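Local coordinates for McyG protein (Microcystis aeruginosa PCC 7806, PDB 4R0M) that binds phenylalanyl-adenylate and probably activates its acid substrate as an acyl-adenylate for loading onto the adjoining carrier domain in microcystin synthesis, at residues I330-G335 and S359-G364; S341-S346 and K365-A370; R385-L390 and L422-K427. All coordinates share one frame; numbering follows the deposited sequence.

Interaction 1 (I330-G335 and S359-G364); sequences IKPAFG and SFVSLG. With FA5 (adenosine-5'-[phenylalaninyl-phosphate]), chain C.
In the adenine end of the phenylalanyl-adenylate pocket, the Leu363 side chain lies along strand 330-335, touching Pro332 and Phe334. Its CG stands anti to the carbonyl carbon (chi1 -53°), which brings both methyls to the strand: Leu363 CD1 meets Phe334 CB at 3.7 Å and Leu363 CD2 meets Pro332 CB at 3.8 Å. Both methyls also border the adenine amino group, Leu363 CD1 at 3.5 Å from FA5 N6. That amine gives Ala333 O a weak, bent hydrogen bond (FA5 N6 to Ala333 O 2.6 Å, 127° at the hydrogen), while Gly335 O accepts from FA5 N of the phenylalanyl group at 2.6 Å. The strand offers the ligand two carbonyls, one weakly bonded. The Phe334 ring passes from the adenine (CD1) to the ribose, its CE1 3.9 Å from FA5 C2'. Val361 CG1 meets Pro332 CG at 3.7 Å, the two side chains crossing at about a right angle. Ser362 OG accepts from Gly364 N in an ST turn and is hydrogen-bonded to Glu429 OE1. Strand 330-336 lies between strands 300-303 and 341-345, helix 310-320 packs on Ile330 and Val361, and strand 429-435 lays Leu430 on Phe334 and Ile432 on Leu363.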
loop_
_atom_site.group_PDB
_atom_site.type_symbol
_atom_site.label_atom_id
_atom_site.label_comp_id
_atom_site.label_asym_id
_atom_site.label_seq_id
_atom_site.Cartn_x
_atom_site.Cartn_y
_atom_site.Cartn_z
ATOM N N ILE A 330 13.649 -4.984 -11.917
ATOM C CA ILE A 330 12.380 -4.311 -11.637
ATOM C C ILE A 330 11.210 -5.258 -11.892
ATOM O O ILE A 330 11.093 -5.840 -12.974
ATOM C CB ILE A 330 12.220 -3.020 -12.471
ATOM C CG1 ILE A 330 13.339 -2.034 -12.133
ATOM C CG2 ILE A 330 10.852 -2.387 -12.233
ATOM C CD1 ILE A 330 13.393 -0.823 -13.036
ATOM N N LYS A 331 10.361 -5.411 -10.880
ATOM C CA LYS A 331 9.217 -6.313 -10.954
ATOM C C LYS A 331 7.892 -5.581 -10.690
ATOM O O LYS A 331 7.451 -5.483 -9.544
ATOM C CB LYS A 331 9.380 -7.489 -9.974
ATOM C CG LYS A 331 10.701 -8.252 -10.059
ATOM C CD LYS A 331 10.839 -9.026 -11.362
ATOM C CE LYS A 331 11.879 -10.132 -11.266
ATOM N NZ LYS A 331 13.262 -9.605 -11.113
ATOM N N PRO A 332 7.257 -5.047 -11.753
ATOM C CA PRO A 332 5.883 -4.571 -11.603
ATOM C C PRO A 332 4.965 -5.722 -11.200
ATOM O O PRO A 332 5.094 -6.826 -11.727
ATOM C CB PRO A 332 5.524 -4.051 -13.002
ATOM C CG PRO A 332 6.582 -4.572 -13.914
ATOM C CD PRO A 332 7.809 -4.722 -13.078
ATOM N N ALA A 333 4.060 -5.471 -10.261
ATOM C CA ALA A 333 3.218 -6.532 -9.719
ATOM C C ALA A 333 1.821 -6.031 -9.388
ATOM O O ALA A 333 1.615 -4.836 -9.186
ATOM C CB ALA A 333 3.867 -7.124 -8.478
ATOM N N PHE A 334 0.864 -6.951 -9.339
ATOM C CA PHE A 334 -0.462 -6.627 -8.835
ATOM C C PHE A 334 -0.731 -7.329 -7.511
ATOM O O PHE A 334 -0.380 -8.497 -7.327
ATOM C CB PHE A 334 -1.554 -6.973 -9.851
ATOM C CG PHE A 334 -2.947 -6.691 -9.358
ATOM C CD1 PHE A 334 -3.458 -5.397 -9.372
ATOM C CD2 PHE A 334 -3.744 -7.718 -8.865
ATOM C CE1 PHE A 334 -4.741 -5.136 -8.909
ATOM C CE2 PHE A 334 -5.024 -7.463 -8.396
ATOM C CZ PHE A 334 -5.523 -6.171 -8.421
ATOM N N GLY A 335 -1.357 -6.599 -6.596
ATOM C CA GLY A 335 -1.788 -7.146 -5.323
ATOM C C GLY A 335 -2.796 -6.233 -4.654
ATOM O O GLY A 335 -3.035 -5.112 -5.110
ATOM N N SER A 359 -0.002 1.489 -23.516
ATOM C CA SER A 359 0.786 2.211 -22.584
ATOM C C SER A 359 0.638 1.513 -21.269
ATOM O O SER A 359 0.560 2.146 -20.238
ATOM C CB SER A 359 0.246 3.640 -22.469
ATOM O OG SER A 359 0.386 4.370 -23.679
ATOM N N PHE A 360 0.527 0.201 -21.318
ATOM C CA PHE A 360 0.301 -0.579 -20.132
ATOM C C PHE A 360 1.449 -1.515 -19.858
ATOM O O PHE A 360 1.953 -2.160 -20.739
ATOM C CB PHE A 360 -1.027 -1.301 -20.236
ATOM C CG PHE A 360 -2.174 -0.382 -20.510
ATOM C CD1 PHE A 360 -2.491 0.610 -19.624
ATOM C CD2 PHE A 360 -2.902 -0.485 -21.654
ATOM C CE1 PHE A 360 -3.529 1.467 -19.859
ATOM C CE2 PHE A 360 -3.925 0.379 -21.907
ATOM C CZ PHE A 360 -4.244 1.355 -21.004
ATOM N N VAL A 361 1.897 -1.512 -18.622
ATOM C CA VAL A 361 2.923 -2.384 -18.146
ATOM C C VAL A 361 2.374 -3.733 -17.764
ATOM O O VAL A 361 1.298 -3.823 -17.244
ATOM C CB VAL A 361 3.565 -1.770 -16.941
ATOM C CG1 VAL A 361 4.670 -2.642 -16.437
ATOM C CG2 VAL A 361 4.102 -0.420 -17.309
ATOM N N SER A 362 3.104 -4.792 -18.058
ATOM C CA SER A 362 2.703 -6.108 -17.618
ATOM C C SER A 362 2.955 -6.276 -16.149
ATOM O O SER A 362 4.013 -5.960 -15.667
ATOM C CB SER A 362 3.467 -7.176 -18.371
ATOM O OG SER A 362 3.157 -8.461 -17.920
ATOM N N LEU A 363 1.966 -6.809 -15.461
ATOM C CA LEU A 363 2.070 -7.120 -14.038
ATOM C C LEU A 363 2.250 -8.626 -13.816
ATOM O O LEU A 363 2.131 -9.127 -12.694
ATOM C CB LEU A 363 0.861 -6.567 -13.272
ATOM C CG LEU A 363 0.520 -5.080 -13.454
ATOM C CD1 LEU A 363 -0.664 -4.700 -12.585
ATOM C CD2 LEU A 363 1.701 -4.164 -13.159
ATOM N N GLY A 364 2.542 -9.336 -14.904
ATOM C CA GLY A 364 2.955 -10.732 -14.848
ATOM C C GLY A 364 1.856 -11.750 -14.638
ATOM O O GLY A 364 0.671 -11.457 -14.809
HETATM C C FA5 C . -2.440 -2.188 -2.019
HETATM O O FA5 C . -2.239 -1.038 -2.390
HETATM C CA FA5 C . -1.638 -3.322 -2.604
HETATM N N FA5 C . -1.737 -3.144 -4.033
HETATM C CB FA5 C . -0.158 -3.263 -2.198
HETATM C CG FA5 C . 0.827 -4.259 -2.822
HETATM C CD1 FA5 C . 0.565 -4.999 -3.976
HETATM C CD2 FA5 C . 2.076 -4.433 -2.210
HETATM C CE1 FA5 C . 1.516 -5.888 -4.493
HETATM C CE2 FA5 C . 3.036 -5.314 -2.721
HETATM C CZ FA5 C . 2.754 -6.048 -3.871
HETATM P P FA5 C . -4.954 -1.728 -1.087
HETATM O OP1 FA5 C . -4.901 -0.425 -0.336
HETATM O OP2 FA5 C . -5.973 -2.761 -0.677
HETATM O OP3 FA5 C . -3.487 -2.423 -1.026
HETATM O "O5'" FA5 C . -5.203 -1.349 -2.634
HETATM C "C5'" FA5 C . -5.378 -2.333 -3.650
HETATM C "C4'" FA5 C . -5.663 -1.615 -4.960
HETATM O "O4'" FA5 C . -4.540 -0.848 -5.410
HETATM C "C3'" FA5 C . -5.959 -2.565 -6.102
HETATM O "O3'" FA5 C . -7.313 -3.014 -6.090
HETATM C "C2'" FA5 C . -5.656 -1.706 -7.309
HETATM O "O2'" FA5 C . -6.776 -0.871 -7.624
HETATM C "C1'" FA5 C . -4.517 -0.825 -6.840
HETATM N N9 FA5 C . -3.240 -1.386 -7.353
HETATM C C8 FA5 C . -2.356 -2.107 -6.639
HETATM N N7 FA5 C . -1.288 -2.472 -7.389
HETATM C C5 FA5 C . -1.484 -1.985 -8.627
HETATM C C6 FA5 C . -0.747 -2.002 -9.916
HETATM N N6 FA5 C . 0.444 -2.632 -10.035
HETATM N N1 FA5 C . -1.305 -1.368 -10.975
HETATM C C2 FA5 C . -2.494 -0.738 -10.878
HETATM N N3 FA5 C . -3.213 -0.677 -9.740
HETATM C C4 FA5 C . -2.773 -1.272 -8.601
#

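Interaction 2 (S341-S346 and K365-A370); sequences SGITWS and KPIPGA. With FA5 (adenosine-5'-[phenylalaninyl-phosphate]), chain C.
Ile367 sets its CG2 methyl against the pyrrole edge of the Trp345 indole, near the ring plane and 3.4 Å from Trp345 NE1. The two side chains lie side by side and point the same way; the indole N-H has a weak hydrogen bond to Thr206 of helix 196-210. The other branch of Ile367, CG1, stands between the backbone N and the carbonyl carbon (chi1 52°), which turns it toward Ile343 O. Beside it, Ile343 CG1 rests on Ala370 CB at 4.0 Å. On the sheet face that carries Thr344 and Pro366, Thr344 CG2 lies 3.7 Å from Pro366 CA, while Thr344 OG1 turns to Leu363 O. Backbone bonds hold the two chains together: Ile367 N donates to Ile343 O at 2.9 Å, and Trp345 N to Lys365 O at 3.1 Å. The return bond from Lys365 N to Trp345 O is weak at 3.3 Å, and a water bridges the same two atoms. Beyond Ile367 the chain reverses through a type II turn closed by Ala370 N on Ile367 O, with Gly369 at positive phi. At the other end, Gly342 N comes within 3.5 Å of FA5 CE1 and Ser341 CB within 3.9 Å of FA5 CD2, lining the phenyl ring of the ligand. Against strand 330-336, Ile343 and Thr344 form a classic beta bulge opposite Phe334; on its other edge strand 341-345 pairs with 365-366, the last strand of the large mixed sheet of the AMP-binding fold, while the start of strand 341-345 lies in the phenylalanyl pocket.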
loop_
_atom_site.group_PDB
_atom_site.type_symbol
_atom_site.label_atom_id
_atom_site.label_comp_id
_atom_site.label_asym_id
_atom_site.label_seq_id
_atom_site.Cartn_x
_atom_site.Cartn_y
_atom_site.Cartn_z
ATOM N N SER A 341 -1.512 -8.802 -0.208
ATOM C CA SER A 341 -0.597 -8.120 -1.141
ATOM C C SER A 341 -0.419 -8.904 -2.453
ATOM O O SER A 341 -1.400 -9.410 -3.004
ATOM C CB SER A 341 0.740 -7.722 -0.483
ATOM O OG SER A 341 1.621 -8.822 -0.350
ATOM N N GLY A 342 0.821 -9.000 -2.940
ATOM C CA GLY A 342 1.126 -9.547 -4.269
ATOM C C GLY A 342 0.448 -10.848 -4.657
ATOM O O GLY A 342 0.471 -11.816 -3.899
ATOM N N ILE A 343 -0.158 -10.862 -5.844
ATOM C CA ILE A 343 -0.807 -12.061 -6.386
ATOM C C ILE A 343 -0.304 -12.409 -7.796
ATOM O O ILE A 343 -0.322 -13.579 -8.191
ATOM C CB ILE A 343 -2.353 -11.966 -6.345
ATOM C CG1 ILE A 343 -2.990 -13.337 -6.617
ATOM C CG2 ILE A 343 -2.870 -10.898 -7.305
ATOM C CD1 ILE A 343 -4.460 -13.432 -6.276
ATOM N N THR A 344 0.130 -11.397 -8.549
ATOM C CA THR A 344 0.831 -11.618 -9.815
ATOM C C THR A 344 2.192 -10.928 -9.764
ATOM O O THR A 344 2.341 -9.891 -9.118
ATOM C CB THR A 344 0.045 -11.116 -11.054
ATOM O OG1 THR A 344 0.031 -9.683 -11.080
ATOM C CG2 THR A 344 -1.387 -11.649 -11.073
ATOM N N TRP A 345 3.180 -11.512 -10.437
ATOM C CA TRP A 345 4.533 -10.961 -10.459
ATOM C C TRP A 345 5.081 -10.974 -11.853
ATOM O O TRP A 345 4.972 -11.978 -12.560
ATOM C CB TRP A 345 5.460 -11.753 -9.539
ATOM C CG TRP A 345 4.970 -11.869 -8.114
ATOM C CD1 TRP A 345 4.252 -12.917 -7.547
ATOM C CD2 TRP A 345 5.149 -10.899 -7.023
ATOM N NE1 TRP A 345 3.986 -12.671 -6.225
ATOM C CE2 TRP A 345 4.492 -11.480 -5.847
ATOM C CE3 TRP A 345 5.765 -9.658 -6.905
ATOM C CZ2 TRP A 345 4.468 -10.828 -4.622
ATOM C CZ3 TRP A 345 5.732 -9.010 -5.666
ATOM C CH2 TRP A 345 5.096 -9.582 -4.554
ATOM N N SER A 346 5.672 -9.854 -12.263
ATOM C CA SER A 346 6.339 -9.765 -13.555
ATOM C C SER A 346 7.617 -10.595 -13.536
ATOM O O SER A 346 8.241 -10.763 -12.484
ATOM C CB SER A 346 6.665 -8.307 -13.887
ATOM O OG SER A 346 7.348 -8.189 -15.123
ATOM N N LYS A 365 2.269 -12.955 -14.257
ATOM C CA LYS A 365 1.370 -14.090 -14.086
ATOM C C LYS A 365 1.098 -14.344 -12.604
ATOM O O LYS A 365 1.918 -13.989 -11.760
ATOM C CB LYS A 365 1.974 -15.340 -14.741
ATOM C CG LYS A 365 2.200 -15.213 -16.240
ATOM C CD LYS A 365 2.726 -16.508 -16.836
ATOM C CE LYS A 365 3.107 -16.330 -18.298
ATOM N NZ LYS A 365 3.563 -17.609 -18.911
ATOM N N PRO A 366 -0.052 -14.968 -12.282
ATOM C CA PRO A 366 -0.403 -15.239 -10.891
ATOM C C PRO A 366 0.458 -16.322 -10.245
ATOM O O PRO A 366 0.979 -17.202 -10.936
ATOM C CB PRO A 366 -1.852 -15.717 -10.985
ATOM C CG PRO A 366 -1.946 -16.327 -12.337
ATOM C CD PRO A 366 -1.098 -15.444 -13.206
ATOM N N ILE A 367 0.586 -16.242 -8.923
ATOM C CA ILE A 367 1.319 -17.225 -8.130
ATOM C C ILE A 367 0.677 -18.611 -8.221
ATOM O O ILE A 367 -0.513 -18.719 -8.539
ATOM C CB ILE A 367 1.409 -16.806 -6.639
ATOM C CG1 ILE A 367 0.021 -16.477 -6.069
ATOM C CG2 ILE A 367 2.359 -15.630 -6.473
ATOM C CD1 ILE A 367 -0.048 -16.454 -4.556
ATOM N N PRO A 368 1.467 -19.675 -7.968
ATOM C CA PRO A 368 0.894 -21.005 -7.773
ATOM C C PRO A 368 -0.225 -20.982 -6.729
ATOM O O PRO A 368 -0.070 -20.376 -5.665
ATOM C CB PRO A 368 2.084 -21.821 -7.267
ATOM C CG PRO A 368 3.263 -21.184 -7.914
ATOM C CD PRO A 368 2.943 -19.718 -8.028
ATOM N N GLY A 369 -1.345 -21.626 -7.051
ATOM C CA GLY A 369 -2.519 -21.641 -6.180
ATOM C C GLY A 369 -3.568 -20.613 -6.568
ATOM O O GLY A 369 -4.715 -20.695 -6.128
ATOM N N ALA A 370 -3.178 -19.648 -7.397
ATOM C CA ALA A 370 -4.057 -18.542 -7.764
ATOM C C ALA A 370 -4.516 -18.600 -9.220
ATOM O O ALA A 370 -3.772 -19.032 -10.104
ATOM C CB ALA A 370 -3.378 -17.212 -7.475
HETATM C C FA5 C . -2.440 -2.188 -2.019
HETATM O O FA5 C . -2.239 -1.038 -2.390
HETATM C CA FA5 C . -1.638 -3.322 -2.604
HETATM N N FA5 C . -1.737 -3.144 -4.033
HETATM C CB FA5 C . -0.158 -3.263 -2.198
HETATM C CG FA5 C . 0.827 -4.259 -2.822
HETATM C CD1 FA5 C . 0.565 -4.999 -3.976
HETATM C CD2 FA5 C . 2.076 -4.433 -2.210
HETATM C CE1 FA5 C . 1.516 -5.888 -4.493
HETATM C CE2 FA5 C . 3.036 -5.314 -2.721
HETATM C CZ FA5 C . 2.754 -6.048 -3.871
HETATM P P FA5 C . -4.954 -1.728 -1.087
HETATM O OP1 FA5 C . -4.901 -0.425 -0.336
HETATM O OP2 FA5 C . -5.973 -2.761 -0.677
HETATM O OP3 FA5 C . -3.487 -2.423 -1.026
HETATM O "O5'" FA5 C . -5.203 -1.349 -2.634
HETATM C "C5'" FA5 C . -5.378 -2.333 -3.650
HETATM C "C4'" FA5 C . -5.663 -1.615 -4.960
HETATM O "O4'" FA5 C . -4.540 -0.848 -5.410
HETATM C "C3'" FA5 C . -5.959 -2.565 -6.102
HETATM O "O3'" FA5 C . -7.313 -3.014 -6.090
HETATM C "C2'" FA5 C . -5.656 -1.706 -7.309
HETATM O "O2'" FA5 C . -6.776 -0.871 -7.624
HETATM C "C1'" FA5 C . -4.517 -0.825 -6.840
HETATM N N9 FA5 C . -3.240 -1.386 -7.353
HETATM C C8 FA5 C . -2.356 -2.107 -6.639
HETATM N N7 FA5 C . -1.288 -2.472 -7.389
HETATM C C5 FA5 C . -1.484 -1.985 -8.627
HETATM C C6 FA5 C . -0.747 -2.002 -9.916
HETATM N N6 FA5 C . 0.444 -2.632 -10.035
HETATM N N1 FA5 C . -1.305 -1.368 -10.975
HETATM C C2 FA5 C . -2.494 -0.738 -10.878
HETATM N N3 FA5 C . -3.213 -0.677 -9.740
HETATM C C4 FA5 C . -2.773 -1.272 -8.601
HETATM O O HOH W 1 5.397 -13.497 -14.743
#

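Interaction 3 (R385-L390 and L422-K427); sequences REIGRL and LGYLSK
Gly388 and Gly423 face each other as an antiparallel hydrogen-bonded pair: Gly388 N donates to Gly423 O at 2.9 Å and Gly423 N to Gly388 O at 3.0 Å. A third backbone bond, Arg385 N to Leu425 O at 3.0 Å, ties down the loop ahead of the strand. Two CA-H...O contacts supplement them, Ile387 CA to Gly423 O at 3.4 Å and Leu422 CA to Gly388 O at 3.4 Å. The apolar packing centres on Tyr424, whose CG sits between the backbone N and the carbonyl carbon (chi1 63°), placing the ring against Arg385 and Ile387. Ile387 CD1 approaches Tyr424 CD1 at 3.7 Å, and the ring also stacks on Phe431 of strand 429-435. Separately, Tyr424 CB makes a close carbon-to-oxygen contact with Glu386 O at 3.4 Å. On the same side of the strand as Tyr424, Leu422 CD2 turns back to the carbonyl of Gly388. Arg385, bent at chi2 and chi3, runs beside Tyr424 with its guanidinium plane turned 74° from the ring; Arg385 CD is in van der Waals contact with Ser426 OG at 3.4 Å, and that hydroxyl lies at the guanidinium edge. Arg389 NH2 is hydrogen-bonded to Asn379 OD1. An alanine in place of Tyr424 would probably leave Ile387 CD1 and the Arg385 chain without the ring they lie against, and Phe431 without its stacking partner. The short segments 388-390 and 422-426 make an angle of 93°, although paired antiparallel, consistent with a curled sheet and with the distorted beta-barrel part of the adenylation-domain fold in the ANL family.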
loop_
_atom_site.group_PDB
_atom_site.type_symbol
_atom_site.label_atom_id
_atom_site.label_comp_id
_atom_site.label_asym_id
_atom_site.label_seq_id
_atom_site.Cartn_x
_atom_site.Cartn_y
_atom_site.Cartn_z
ATOM N N ARG A 385 -6.707 -9.517 -24.699
ATOM C CA ARG A 385 -6.371 -8.199 -25.269
ATOM C C ARG A 385 -7.491 -7.144 -25.212
ATOM O O ARG A 385 -7.296 -6.016 -25.671
ATOM C CB ARG A 385 -5.816 -8.314 -26.705
ATOM C CG ARG A 385 -4.506 -9.084 -26.848
ATOM C CD ARG A 385 -3.298 -8.272 -26.399
ATOM N NE ARG A 385 -3.101 -7.063 -27.199
ATOM C CZ ARG A 385 -2.119 -6.184 -27.011
ATOM N NH1 ARG A 385 -1.226 -6.366 -26.046
ATOM N NH2 ARG A 385 -2.030 -5.116 -27.791
ATOM N N GLU A 386 -8.651 -7.496 -24.655
ATOM C CA GLU A 386 -9.724 -6.504 -24.469
ATOM C C GLU A 386 -10.124 -6.291 -23.005
ATOM O O GLU A 386 -10.131 -7.232 -22.207
ATOM C CB GLU A 386 -10.935 -6.776 -25.376
ATOM C CG GLU A 386 -11.818 -7.952 -24.995
ATOM C CD GLU A 386 -13.053 -8.043 -25.875
ATOM O OE1 GLU A 386 -12.906 -8.315 -27.088
ATOM O OE2 GLU A 386 -14.173 -7.840 -25.357
ATOM N N ILE A 387 -10.471 -5.045 -22.681
ATOM C CA ILE A 387 -10.702 -4.598 -21.303
ATOM C C ILE A 387 -11.951 -5.216 -20.669
ATOM O O ILE A 387 -12.990 -5.351 -21.318
ATOM C CB ILE A 387 -10.811 -3.050 -21.210
ATOM C CG1 ILE A 387 -9.884 -2.343 -22.218
ATOM C CG2 ILE A 387 -10.573 -2.566 -19.782
ATOM C CD1 ILE A 387 -8.398 -2.440 -21.933
ATOM N N GLY A 388 -11.830 -5.584 -19.395
ATOM C CA GLY A 388 -12.948 -6.087 -18.601
ATOM C C GLY A 388 -12.645 -6.047 -17.112
ATOM O O GLY A 388 -11.598 -5.538 -16.697
ATOM N N ARG A 389 -13.560 -6.588 -16.310
ATOM C CA ARG A 389 -13.418 -6.585 -14.852
ATOM C C ARG A 389 -12.534 -7.743 -14.388
ATOM O O ARG A 389 -12.740 -8.893 -14.789
ATOM C CB ARG A 389 -14.785 -6.656 -14.155
ATOM C CG ARG A 389 -15.897 -5.866 -14.834
ATOM C CD ARG A 389 -17.024 -5.477 -13.881
ATOM N NE ARG A 389 -17.480 -6.569 -13.015
ATOM C CZ ARG A 389 -18.337 -7.521 -13.377
ATOM N NH1 ARG A 389 -18.839 -7.545 -14.603
ATOM N NH2 ARG A 389 -18.686 -8.463 -12.512
ATOM N N LEU A 390 -11.552 -7.429 -13.544
ATOM C CA LEU A 390 -10.635 -8.434 -13.011
ATOM C C LEU A 390 -11.252 -9.195 -11.846
ATOM O O LEU A 390 -11.721 -8.594 -10.877
ATOM C CB LEU A 390 -9.307 -7.794 -12.585
ATOM C CG LEU A 390 -8.254 -8.677 -11.896
ATOM C CD1 LEU A 390 -7.686 -9.736 -12.830
ATOM C CD2 LEU A 390 -7.136 -7.820 -11.326
ATOM N N LEU A 422 -9.988 -2.785 -13.531
ATOM C CA LEU A 422 -10.174 -3.010 -14.961
ATOM C C LEU A 422 -8.851 -3.318 -15.649
ATOM O O LEU A 422 -7.816 -2.740 -15.314
ATOM C CB LEU A 422 -10.826 -1.788 -15.618
ATOM C CG LEU A 422 -12.259 -1.423 -15.217
ATOM C CD1 LEU A 422 -12.541 0.039 -15.531
ATOM C CD2 LEU A 422 -13.278 -2.330 -15.893
ATOM N N GLY A 423 -8.896 -4.231 -16.614
ATOM C CA GLY A 423 -7.715 -4.587 -17.390
ATOM C C GLY A 423 -7.946 -5.703 -18.388
ATOM O O GLY A 423 -9.088 -6.037 -18.714
ATOM N N TYR A 424 -6.849 -6.280 -18.873
ATOM C CA TYR A 424 -6.906 -7.375 -19.836
ATOM C C TYR A 424 -5.781 -8.375 -19.613
ATOM O O TYR A 424 -4.786 -8.071 -18.947
ATOM C CB TYR A 424 -6.868 -6.841 -21.277
ATOM C CG TYR A 424 -5.596 -6.106 -21.651
ATOM C CD1 TYR A 424 -5.474 -4.734 -21.442
ATOM C CD2 TYR A 424 -4.517 -6.783 -22.228
ATOM C CE1 TYR A 424 -4.313 -4.058 -21.787
ATOM C CE2 TYR A 424 -3.353 -6.115 -22.575
ATOM C CZ TYR A 424 -3.257 -4.754 -22.354
ATOM O OH TYR A 424 -2.108 -4.083 -22.695
ATOM N N LEU A 425 -5.948 -9.566 -20.178
ATOM C CA LEU A 425 -4.912 -10.589 -20.154
ATOM C C LEU A 425 -4.308 -10.765 -21.542
ATOM O O LEU A 425 -5.016 -10.701 -22.548
ATOM C CB LEU A 425 -5.474 -11.916 -19.641
ATOM C CG LEU A 425 -5.997 -11.917 -18.202
ATOM C CD1 LEU A 425 -6.753 -13.201 -17.908
ATOM C CD2 LEU A 425 -4.871 -11.707 -17.200
ATOM N N SER A 426 -2.995 -10.970 -21.584
ATOM C CA SER A 426 -2.275 -11.179 -22.834
ATOM C C SER A 426 -1.175 -12.208 -22.614
ATOM O O SER A 426 -0.176 -11.929 -21.941
ATOM C CB SER A 426 -1.695 -9.858 -23.350
ATOM O OG SER A 426 -1.002 -10.042 -24.573
ATOM N N LYS A 427 -1.378 -13.400 -23.179
ATOM C CA LYS A 427 -0.451 -14.532 -23.038
ATOM C C LYS A 427 -0.238 -14.919 -21.571
ATOM O O LYS A 427 0.861 -15.304 -21.165
ATOM C CB LYS A 427 0.888 -14.244 -23.739
ATOM C CG LYS A 427 0.784 -14.095 -25.250
ATOM C CD LYS A 427 2.098 -13.628 -25.858
ATOM C CE LYS A 427 1.987 -13.502 -27.370
ATOM N NZ LYS A 427 3.233 -12.968 -27.991
#

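From the N terminus the chain passes through 330-335 and 341-346, neighbouring strands of the large mixed sheet, then returns by a long loop whose end, 359-364, closes interaction 1 before 365-370 closes interaction 2. The segments alternate, so these two contacts cross; they are joined by a probable hydrogen bond between Phe334 O and Ile343 N, and both touch the adenylate. Interaction 3 follows in series: 422-427 returns to 385-390 after 31 residues, within the curled antiparallel sheet. Packing of Phe334 on Leu390 and of Phe360 on Tyr424 links it to interaction 1, and Lys365 of interaction 2 packs on Lys427 O of interaction 3, joining the ligand-bearing sheet to the curled one.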